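Local atomic coordinates of glutathione synthetase-like effector 30 (Gpa-GSS30-apo) (PDB entry 5OET), a protein that probably acts as a parasitism effector of the nematode Globodera pallida, having evolved from a housekeeping glutathione synthetase, an ATP-dependent ligase. Residues A[124-129]-A[345-351]; A[144-148]-A[324-328]; A[355-361]-A[378-384]. All coordinates share one frame. Numbering follows the deposited sequence.

Interaction 1 (A[124-129]-A[345-351])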
loop_
_atom_site.group_PDB
_atom_site.type_symbol
_atom_site.label_atom_id
_atom_site.label_comp_id
_atom_site.label_asym_id
_atom_site.label_seq_id
_atom_site.Cartn_x
_atom_site.Cartn_y
_atom_site.Cartn_z
ATOM N N PHE A 124 1.877 -43.489 12.661
ATOM C CA PHE A 124 2.662 -42.830 13.702
ATOM C C PHE A 124 1.862 -41.741 14.403
ATOM O O PHE A 124 1.847 -41.672 15.641
ATOM C CB PHE A 124 3.970 -42.236 13.166
ATOM C CG PHE A 124 4.732 -41.463 14.202
ATOM C CD1 PHE A 124 5.339 -42.120 15.268
ATOM C CD2 PHE A 124 4.794 -40.074 14.150
ATOM C CE1 PHE A 124 6.026 -41.411 16.250
ATOM C CE2 PHE A 124 5.480 -39.357 15.127
ATOM C CZ PHE A 124 6.103 -40.027 16.180
ATOM N N LEU A 125 1.220 -40.894 13.602
ATOM C CA LEU A 125 0.400 -39.798 14.120
ATOM C C LEU A 125 -0.724 -40.332 14.999
ATOM O O LEU A 125 -0.900 -39.852 16.111
ATOM C CB LEU A 125 -0.179 -38.953 12.978
ATOM C CG LEU A 125 0.779 -38.164 12.076
ATOM C CD1 LEU A 125 0.020 -37.177 11.199
ATOM C CD2 LEU A 125 1.806 -37.418 12.901
ATOM N N LYS A 126 -1.454 -41.342 14.509
ATOM C CA LYS A 126 -2.497 -42.018 15.298
ATOM C C LYS A 126 -1.949 -42.566 16.607
ATOM O O LYS A 126 -2.564 -42.390 17.650
ATOM C CB LYS A 126 -3.178 -43.146 14.503
ATOM C CG LYS A 126 -4.289 -42.671 13.561
ATOM C CD LYS A 126 -4.947 -43.815 12.777
ATOM C CE LYS A 126 -6.017 -44.569 13.565
ATOM N NZ LYS A 126 -5.605 -45.927 14.043
ATOM N N GLU A 127 -0.781 -43.204 16.561
ATOM C CA GLU A 127 -0.167 -43.767 17.780
ATOM C C GLU A 127 0.172 -42.688 18.804
ATOM O O GLU A 127 0.068 -42.937 19.994
ATOM C CB GLU A 127 1.057 -44.648 17.468
ATOM C CG GLU A 127 1.147 -45.860 18.380
ATOM C CD GLU A 127 1.760 -45.581 19.757
ATOM O OE1 GLU A 127 2.505 -44.575 19.903
ATOM O OE2 GLU A 127 1.515 -46.386 20.702
ATOM N N ALA A 128 0.513 -41.481 18.341
ATOM C CA ALA A 128 0.813 -40.354 19.228
ATOM C C ALA A 128 -0.409 -39.672 19.901
ATOM O O ALA A 128 -0.201 -38.762 20.702
ATOM C CB ALA A 128 1.641 -39.332 18.474
ATOM N N HIS A 129 -1.643 -40.117 19.603
ATOM C CA HIS A 129 -2.890 -39.614 20.217
ATOM C C HIS A 129 -3.852 -40.698 20.766
ATOM O O HIS A 129 -3.468 -41.801 21.220
ATOM C CB HIS A 129 -3.679 -38.801 19.185
ATOM C CG HIS A 129 -2.906 -37.692 18.512
ATOM N ND1 HIS A 129 -1.926 -37.925 17.574
ATOM C CD2 HIS A 129 -3.037 -36.344 18.576
ATOM C CE1 HIS A 129 -1.453 -36.775 17.123
ATOM N NE2 HIS A 129 -2.113 -35.797 17.716
ATOM N N LEU A 345 -3.151 -32.802 11.907
ATOM C CA LEU A 345 -2.872 -33.809 12.933
ATOM C C LEU A 345 -1.382 -33.791 13.379
ATOM O O LEU A 345 -1.073 -33.952 14.560
ATOM C CB LEU A 345 -3.287 -35.201 12.421
ATOM C CG LEU A 345 -3.354 -36.359 13.416
ATOM C CD1 LEU A 345 -4.323 -36.079 14.548
ATOM C CD2 LEU A 345 -3.751 -37.638 12.699
ATOM N N SER A 346 -0.464 -33.565 12.444
ATOM C CA SER A 346 0.963 -33.505 12.789
ATOM C C SER A 346 1.406 -32.168 13.398
ATOM O O SER A 346 2.577 -32.015 13.731
ATOM C CB SER A 346 1.837 -33.838 11.565
ATOM O OG SER A 346 2.011 -32.722 10.710
ATOM N N HIS A 347 0.504 -31.200 13.534
ATOM C CA HIS A 347 0.858 -29.905 14.138
ATOM C C HIS A 347 0.057 -29.588 15.398
ATOM O O HIS A 347 0.047 -28.460 15.881
ATOM C CB HIS A 347 0.709 -28.795 13.098
ATOM C CG HIS A 347 1.770 -28.815 12.051
ATOM N ND1 HIS A 347 1.937 -29.869 11.177
ATOM C CD2 HIS A 347 2.733 -27.918 11.750
ATOM C CE1 HIS A 347 2.950 -29.609 10.371
ATOM N NE2 HIS A 347 3.454 -28.432 10.703
ATOM N N THR A 348 -0.600 -30.586 15.962
ATOM C CA THR A 348 -1.154 -30.399 17.286
ATOM C C THR A 348 -0.008 -30.122 18.238
ATOM O O THR A 348 1.151 -30.455 17.971
ATOM C CB THR A 348 -1.948 -31.631 17.797
ATOM O OG1 THR A 348 -1.077 -32.764 17.947
ATOM C CG2 THR A 348 -3.111 -31.962 16.856
ATOM N N LYS A 349 -0.342 -29.511 19.358
ATOM C CA LYS A 349 0.641 -29.234 20.392
ATOM C C LYS A 349 0.992 -30.523 21.119
ATOM O O LYS A 349 2.068 -30.623 21.684
ATOM C CB LYS A 349 0.119 -28.190 21.374
ATOM C CG LYS A 349 1.139 -27.160 21.823
ATOM C CD LYS A 349 0.425 -25.851 22.114
ATOM C CE LYS A 349 -0.031 -25.149 20.832
ATOM N NZ LYS A 349 -1.405 -24.620 21.031
ATOM N N ARG A 350 0.079 -31.489 21.121
ATOM C CA ARG A 350 0.371 -32.846 21.579
ATOM C C ARG A 350 1.596 -33.441 20.857
ATOM O O ARG A 350 2.488 -33.998 21.471
ATOM C CB ARG A 350 -0.862 -33.726 21.365
ATOM C CG ARG A 350 -0.689 -35.227 21.569
ATOM C CD ARG A 350 -0.108 -35.551 22.917
ATOM N NE ARG A 350 0.099 -36.985 23.072
ATOM C CZ ARG A 350 0.706 -37.561 24.109
ATOM N NH1 ARG A 350 1.189 -36.839 25.098
ATOM N NH2 ARG A 350 0.827 -38.878 24.153
ATOM N N MET A 351 1.616 -33.287 19.550
ATOM C CA MET A 351 2.647 -33.847 18.695
ATOM C C MET A 351 3.960 -33.145 18.895
ATOM O O MET A 351 5.006 -33.754 18.855
ATOM C CB MET A 351 2.219 -33.677 17.233
ATOM C CG MET A 351 3.093 -34.382 16.218
ATOM S SD MET A 351 2.834 -36.139 16.327
ATOM C CE MET A 351 4.196 -36.690 17.370
#
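Met351 reaches across to the end of helix 122-127, its CE methyl lying 3.7 Å from Phe124 CE2 and 3.8 Å from Ala128 CB, while its SD sits 3.8 Å from Leu125 CD2. The sulfur and the Phe124 ring form an oblique Met-aromatic contact. Leu125 packs on the turn before helix 349-354, with CB 3.8 Å from Leu345 CD2 and CD1 3.8 Å from Ser346 CB. Beside this apolar patch, the His129 ring is held at both nitrogens: ND1 donates to Leu125 O (2.6 Å), and NE2 shares a hydrogen bond with Thr348 OG1 (3.2 Å). Leu345 CD1 covers one face of that ring in a CH-pi contact. Arg350 NE donates to Ala128 O (3.0 Å), just beyond the end of helix 122-127. The same Thr348 OG1 accepts from Met351 N (3.2 Å), so one hydroxyl serves both the interface and the new helix. The arrangement is a helix C-terminus packed on a type I turn, Leu345 to Thr348, whose last residue is the N-cap of helix 349-354.

Interaction 2 (A[144-148]-A[324-328])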
loop_
_atom_site.group_PDB
_atom_site.type_symbol
_atom_site.label_atom_id
_atom_site.label_comp_id
_atom_site.label_asym_id
_atom_site.label_seq_id
_atom_site.Cartn_x
_atom_site.Cartn_y
_atom_site.Cartn_z
ATOM N N LEU A 144 -11.231 -35.446 13.313
ATOM C CA LEU A 144 -10.266 -35.441 12.201
ATOM C C LEU A 144 -9.830 -36.844 11.784
ATOM O O LEU A 144 -9.731 -37.134 10.587
ATOM C CB LEU A 144 -9.029 -34.605 12.560
ATOM C CG LEU A 144 -7.960 -34.412 11.477
ATOM C CD1 LEU A 144 -8.546 -33.809 10.195
ATOM C CD2 LEU A 144 -6.830 -33.543 12.026
ATOM N N VAL A 145 -9.558 -37.706 12.758
ATOM C CA VAL A 145 -9.223 -39.111 12.465
ATOM C C VAL A 145 -10.374 -39.811 11.732
ATOM O O VAL A 145 -10.148 -40.449 10.716
ATOM C CB VAL A 145 -8.831 -39.891 13.746
ATOM C CG1 VAL A 145 -8.826 -41.404 13.519
ATOM C CG2 VAL A 145 -7.468 -39.426 14.236
ATOM N N LYS A 146 -11.590 -39.686 12.263
ATOM C CA LYS A 146 -12.814 -40.223 11.629
ATOM C C LYS A 146 -12.857 -39.883 10.128
ATOM O O LYS A 146 -13.118 -40.754 9.311
ATOM C CB LYS A 146 -14.058 -39.712 12.392
ATOM C CG LYS A 146 -15.411 -39.724 11.684
ATOM C CD LYS A 146 -15.898 -41.113 11.303
ATOM C CE LYS A 146 -17.135 -40.999 10.402
ATOM N NZ LYS A 146 -17.731 -42.309 9.992
ATOM N N ARG A 147 -12.568 -38.630 9.782
ATOM C CA ARG A 147 -12.556 -38.178 8.388
ATOM C C ARG A 147 -11.454 -38.843 7.553
ATOM O O ARG A 147 -11.745 -39.503 6.558
ATOM C CB ARG A 147 -12.379 -36.666 8.318
ATOM C CG ARG A 147 -13.507 -35.864 8.931
ATOM C CD ARG A 147 -14.611 -35.603 7.931
ATOM N NE ARG A 147 -15.554 -34.627 8.469
ATOM C CZ ARG A 147 -16.564 -34.083 7.792
ATOM N NH1 ARG A 147 -16.805 -34.417 6.523
ATOM N NH2 ARG A 147 -17.338 -33.187 8.394
ATOM N N LEU A 148 -10.198 -38.668 7.965
ATOM C CA LEU A 148 -9.031 -39.227 7.252
ATOM C C LEU A 148 -9.161 -40.737 6.964
ATOM O O LEU A 148 -8.667 -41.231 5.949
ATOM C CB LEU A 148 -7.742 -38.945 8.046
ATOM C CG LEU A 148 -6.964 -37.649 7.785
ATOM C CD1 LEU A 148 -7.862 -36.444 7.627
ATOM C CD2 LEU A 148 -5.979 -37.392 8.906
ATOM N N MET A 324 -17.230 -27.453 5.375
ATOM C CA MET A 324 -16.415 -28.476 6.056
ATOM C C MET A 324 -16.492 -29.869 5.414
ATOM O O MET A 324 -15.466 -30.542 5.270
ATOM C CB MET A 324 -16.766 -28.581 7.560
ATOM C CG MET A 324 -15.761 -29.371 8.422
ATOM S SD MET A 324 -14.029 -28.765 8.491
ATOM C CE MET A 324 -13.314 -30.001 9.577
ATOM N N ASP A 325 -17.704 -30.310 5.074
ATOM C CA ASP A 325 -17.914 -31.460 4.167
ATOM C C ASP A 325 -17.262 -31.177 2.815
ATOM O O ASP A 325 -16.594 -32.034 2.230
ATOM C CB ASP A 325 -19.415 -31.726 3.928
ATOM C CG ASP A 325 -20.029 -32.731 4.907
ATOM O OD1 ASP A 325 -19.385 -33.086 5.914
ATOM O OD2 ASP A 325 -21.179 -33.165 4.660
ATOM N N LEU A 326 -17.493 -29.963 2.319
ATOM C CA LEU A 326 -16.820 -29.431 1.139
ATOM C C LEU A 326 -15.303 -29.503 1.270
ATOM O O LEU A 326 -14.635 -29.940 0.332
ATOM C CB LEU A 326 -17.244 -27.985 0.898
ATOM C CG LEU A 326 -16.640 -27.275 -0.318
ATOM C CD1 LEU A 326 -17.062 -27.978 -1.610
ATOM C CD2 LEU A 326 -17.063 -25.820 -0.299
ATOM N N ASN A 327 -14.771 -29.061 2.413
ATOM C CA ASN A 327 -13.314 -29.136 2.696
ATOM C C ASN A 327 -12.696 -30.523 2.467
ATOM O O ASN A 327 -11.582 -30.617 1.967
ATOM C CB ASN A 327 -12.959 -28.655 4.127
ATOM C CG ASN A 327 -12.306 -27.275 4.150
ATOM O OD1 ASN A 327 -11.171 -27.082 3.669
ATOM N ND2 ASN A 327 -13.013 -26.314 4.732
ATOM N N PHE A 328 -13.411 -31.586 2.824
ATOM C CA PHE A 328 -12.887 -32.947 2.637
ATOM C C PHE A 328 -13.233 -33.514 1.261
ATOM O O PHE A 328 -12.490 -34.351 0.748
ATOM C CB PHE A 328 -13.304 -33.864 3.795
ATOM C CG PHE A 328 -12.485 -33.649 5.048
ATOM C CD1 PHE A 328 -12.711 -32.535 5.866
ATOM C CD2 PHE A 328 -11.468 -34.534 5.398
ATOM C CE1 PHE A 328 -11.947 -32.319 7.006
ATOM C CE2 PHE A 328 -10.712 -34.332 6.546
ATOM C CZ PHE A 328 -10.952 -33.224 7.352
#
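Met324 lies at the margin of the contact: its CG is 4.1 Å from Arg147 NH2, and its carbonyl oxygen is over one face of the same guanidinium. Asp325, next in sequence, supplies the negative charge. Although its CA-to-CB bond points away from helix 141-150, the carboxylate comes back far enough for OD1 to accept from both Arg147 NH1 (3.0 Å) and Arg147 NH2 (3.2 Å), a salt bridge in which one oxygen spans the two terminal nitrogens. One helical turn further on, Phe328 has its CA-to-CB bond toward the partner helix and forms the centre of the packing. The Arg147 side chain runs across its ring, with CD 4.0 Å from the centroid and almost on the ring normal, a CH-pi contact; Arg147 CB is 3.4 Å from Phe328 CE2. Two leucines, a turn apart on helix 141-150, close on the ring's edge, Leu144 CD1 at 3.8 Å from Phe328 CZ and Leu148 CD1 at 3.7 Å from Phe328 CE2. Tyr341 stacks on Phe328 as well. Here two helices meet at the protein surface through an arginine laid over an aromatic ring, its aliphatic part on the ring and its charged end in a salt bridge.

Interaction 3 (A[355-361]-A[378-384])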
loop_
_atom_site.group_PDB
_atom_site.type_symbol
_atom_site.label_atom_id
_atom_site.label_comp_id
_atom_site.label_asym_id
_atom_site.label_seq_id
_atom_site.Cartn_x
_atom_site.Cartn_y
_atom_site.Cartn_z
ATOM N N PHE A 355 7.359 -34.858 20.168
ATOM C CA PHE A 355 8.699 -34.784 19.555
ATOM C C PHE A 355 9.839 -34.465 20.532
ATOM O O PHE A 355 10.994 -34.639 20.177
ATOM C CB PHE A 355 8.734 -33.777 18.386
ATOM C CG PHE A 355 8.109 -34.300 17.115
ATOM C CD1 PHE A 355 8.485 -35.521 16.589
ATOM C CD2 PHE A 355 7.156 -33.570 16.448
ATOM C CE1 PHE A 355 7.916 -35.992 15.432
ATOM C CE2 PHE A 355 6.585 -34.043 15.276
ATOM C CZ PHE A 355 6.963 -35.251 14.769
ATOM N N THR A 356 9.513 -33.987 21.737
ATOM C CA THR A 356 10.507 -33.721 22.784
ATOM C C THR A 356 10.931 -34.948 23.579
ATOM O O THR A 356 11.897 -34.881 24.318
ATOM C CB THR A 356 10.035 -32.621 23.769
ATOM O OG1 THR A 356 8.957 -33.095 24.596
ATOM C CG2 THR A 356 9.624 -31.367 23.005
ATOM N N LYS A 357 10.203 -36.050 23.430
ATOM C CA LYS A 357 10.575 -37.323 24.028
ATOM C C LYS A 357 11.757 -37.936 23.266
ATOM O O LYS A 357 11.869 -37.733 22.050
ATOM C CB LYS A 357 9.384 -38.296 24.013
ATOM C CG LYS A 357 8.248 -37.902 24.946
ATOM C CD LYS A 357 7.328 -39.077 25.288
ATOM C CE LYS A 357 6.235 -39.280 24.247
ATOM N NZ LYS A 357 5.715 -40.685 24.235
ATOM N N PRO A 358 12.631 -38.697 23.967
ATOM C CA PRO A 358 13.815 -39.322 23.344
ATOM C C PRO A 358 13.491 -40.239 22.154
ATOM O O PRO A 358 12.495 -40.963 22.193
ATOM C CB PRO A 358 14.406 -40.153 24.485
ATOM C CG PRO A 358 13.253 -40.406 25.399
ATOM C CD PRO A 358 12.487 -39.120 25.372
ATOM N N GLY A 359 14.320 -40.183 21.107
ATOM C CA GLY A 359 14.143 -41.003 19.898
ATOM C C GLY A 359 13.159 -40.496 18.846
ATOM O O GLY A 359 13.308 -40.801 17.670
ATOM N N MET A 360 12.161 -39.715 19.253
ATOM C CA MET A 360 11.036 -39.389 18.382
ATOM C C MET A 360 11.401 -38.508 17.188
ATOM O O MET A 360 10.753 -38.599 16.151
ATOM C CB MET A 360 9.908 -38.756 19.186
ATOM C CG MET A 360 9.280 -39.700 20.202
ATOM S SD MET A 360 8.184 -40.928 19.473
ATOM C CE MET A 360 7.968 -42.004 20.898
ATOM N N VAL A 361 12.414 -37.664 17.325
ATOM C CA VAL A 361 12.965 -36.898 16.189
ATOM C C VAL A 361 13.900 -37.784 15.372
ATOM O O VAL A 361 13.804 -37.835 14.152
ATOM C CB VAL A 361 13.740 -35.635 16.644
ATOM C CG1 VAL A 361 14.429 -34.956 15.471
ATOM C CG2 VAL A 361 12.820 -34.645 17.338
ATOM N N ARG A 378 16.967 -30.732 18.339
ATOM C CA ARG A 378 16.971 -30.943 19.781
ATOM C C ARG A 378 17.397 -29.703 20.537
ATOM O O ARG A 378 16.832 -29.432 21.585
ATOM C CB ARG A 378 17.834 -32.135 20.189
ATOM C CG ARG A 378 17.318 -33.494 19.728
ATOM C CD ARG A 378 15.992 -33.851 20.357
ATOM N NE ARG A 378 15.584 -35.233 20.143
ATOM C CZ ARG A 378 14.423 -35.748 20.556
ATOM N NH1 ARG A 378 13.537 -34.998 21.208
ATOM N NH2 ARG A 378 14.137 -37.030 20.324
ATOM N N LYS A 379 18.375 -28.952 20.015
ATOM C CA LYS A 379 18.853 -27.691 20.654
ATOM C C LYS A 379 17.743 -26.663 20.966
ATOM O O LYS A 379 17.795 -25.995 22.000
ATOM C CB LYS A 379 19.921 -27.005 19.794
ATOM C CG LYS A 379 21.363 -27.197 20.219
ATOM C CD LYS A 379 22.318 -26.887 19.050
ATOM C CE LYS A 379 23.694 -26.348 19.470
ATOM N NZ LYS A 379 24.547 -27.345 20.200
ATOM N N VAL A 380 16.753 -26.543 20.075
ATOM C CA VAL A 380 15.656 -25.550 20.228
ATOM C C VAL A 380 14.387 -26.062 20.935
ATOM O O VAL A 380 13.487 -25.268 21.207
ATOM C CB VAL A 380 15.246 -24.917 18.863
ATOM C CG1 VAL A 380 16.477 -24.460 18.084
ATOM C CG2 VAL A 380 14.428 -25.885 18.014
ATOM N N GLN A 381 14.304 -27.363 21.219
ATOM C CA GLN A 381 13.131 -27.955 21.887
ATOM C C GLN A 381 13.070 -27.572 23.354
ATOM O O GLN A 381 14.079 -27.197 23.932
ATOM C CB GLN A 381 13.139 -29.482 21.778
ATOM C CG GLN A 381 12.636 -30.022 20.448
ATOM C CD GLN A 381 12.552 -31.539 20.427
ATOM O OE1 GLN A 381 13.329 -32.215 21.083
ATOM N NE2 GLN A 381 11.590 -32.076 19.683
ATOM N N THR A 382 11.884 -27.666 23.950
ATOM C CA THR A 382 11.714 -27.470 25.388
ATOM C C THR A 382 11.048 -28.708 25.934
ATOM O O THR A 382 9.893 -28.972 25.608
ATOM C CB THR A 382 10.838 -26.241 25.715
ATOM O OG1 THR A 382 11.245 -25.126 24.915
ATOM C CG2 THR A 382 10.951 -25.875 27.195
ATOM N N LYS A 383 11.762 -29.464 26.765
ATOM C CA LYS A 383 11.238 -30.735 27.274
ATOM C C LYS A 383 9.834 -30.483 27.821
ATOM O O LYS A 383 9.641 -29.564 28.615
ATOM C CB LYS A 383 12.131 -31.358 28.372
ATOM C CG LYS A 383 13.604 -31.635 28.027
ATOM C CD LYS A 383 13.794 -32.603 26.856
ATOM C CE LYS A 383 14.895 -32.165 25.884
ATOM N NZ LYS A 383 14.783 -32.894 24.583
ATOM N N GLY A 384 8.866 -31.271 27.353
ATOM C CA GLY A 384 7.482 -31.220 27.810
ATOM C C GLY A 384 6.975 -32.607 28.194
ATOM O O GLY A 384 6.973 -33.502 27.362
#
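Phe355 begins the segment by turning its ring away, yet its carbonyl oxygen faces the partner and accepts a short hydrogen bond from Gln381 NE2 (2.7 Å). The other end of that amide is used too: Gln381 OE1 accepts from Arg378 NH1 (2.8 Å), so arginine and glutamine are aligned as a pair against the loop. Of its segment, Thr356 has the largest area against residues 378-384. Its CG2 methyl lies 3.5 Å from Thr382 O and 3.9 Å from Gln381 CD, and its OG1, hydrogen-bonded to Gln353 O, also accepts a weak bond from Gly384 N (3.3 Å). Lys357 contributes its backbone: Arg378 NH2 donates to Lys357 O at 2.9 Å, with a weaker bond from Arg378 NH1 to the same oxygen at 3.3 Å. This carbonyl starts the type II turn from Lys357 to Met360, so the arginine grips the turn at its first residue. Pro358 and Gly359 follow at the two central positions, the glycine having the positive phi of such a turn. Met360 leads its side chain away, whereas Val361 points back, placing CG2 over one face of the guanidinium, 3.8 Å from Arg378 CZ. Glu362 completes the surroundings of Arg378 with a salt bridge to NH2. The loop after helix 349-354 is thereby tied to the end of helix 373-380 and the link into strand 384-386, while Phe355 packs against helix 98-119 and Val380 and Thr382 touch strand 179-188, Thr382 also reaching strand 443-447.

In the fold
Helix 349-354 connects interactions 1 and 3: its start lies in one, and the loop that follows it enters the other. Phe124 bridges them, touching both Met360 and Phe355. Interaction 1 also meets interaction 2, where Leu144 packs on Leu345, and Lys126 on Val145 joins consecutive helices 122-127 and 141-150. Interactions 2 and 3 do not touch; their nearest atoms are about 14 Å apart. Interactions 1 and 3 are partly buried, whereas interaction 2 is a surface contact. The chemistry differs accordingly: interaction 1 mixes apolar packing with hydrogen bonds of a histidine and an arginine, interaction 2 lays an arginine's aliphatic part on a ring, with an ion pair beyond, and interaction 3 uses side chains to bind loop carbonyls.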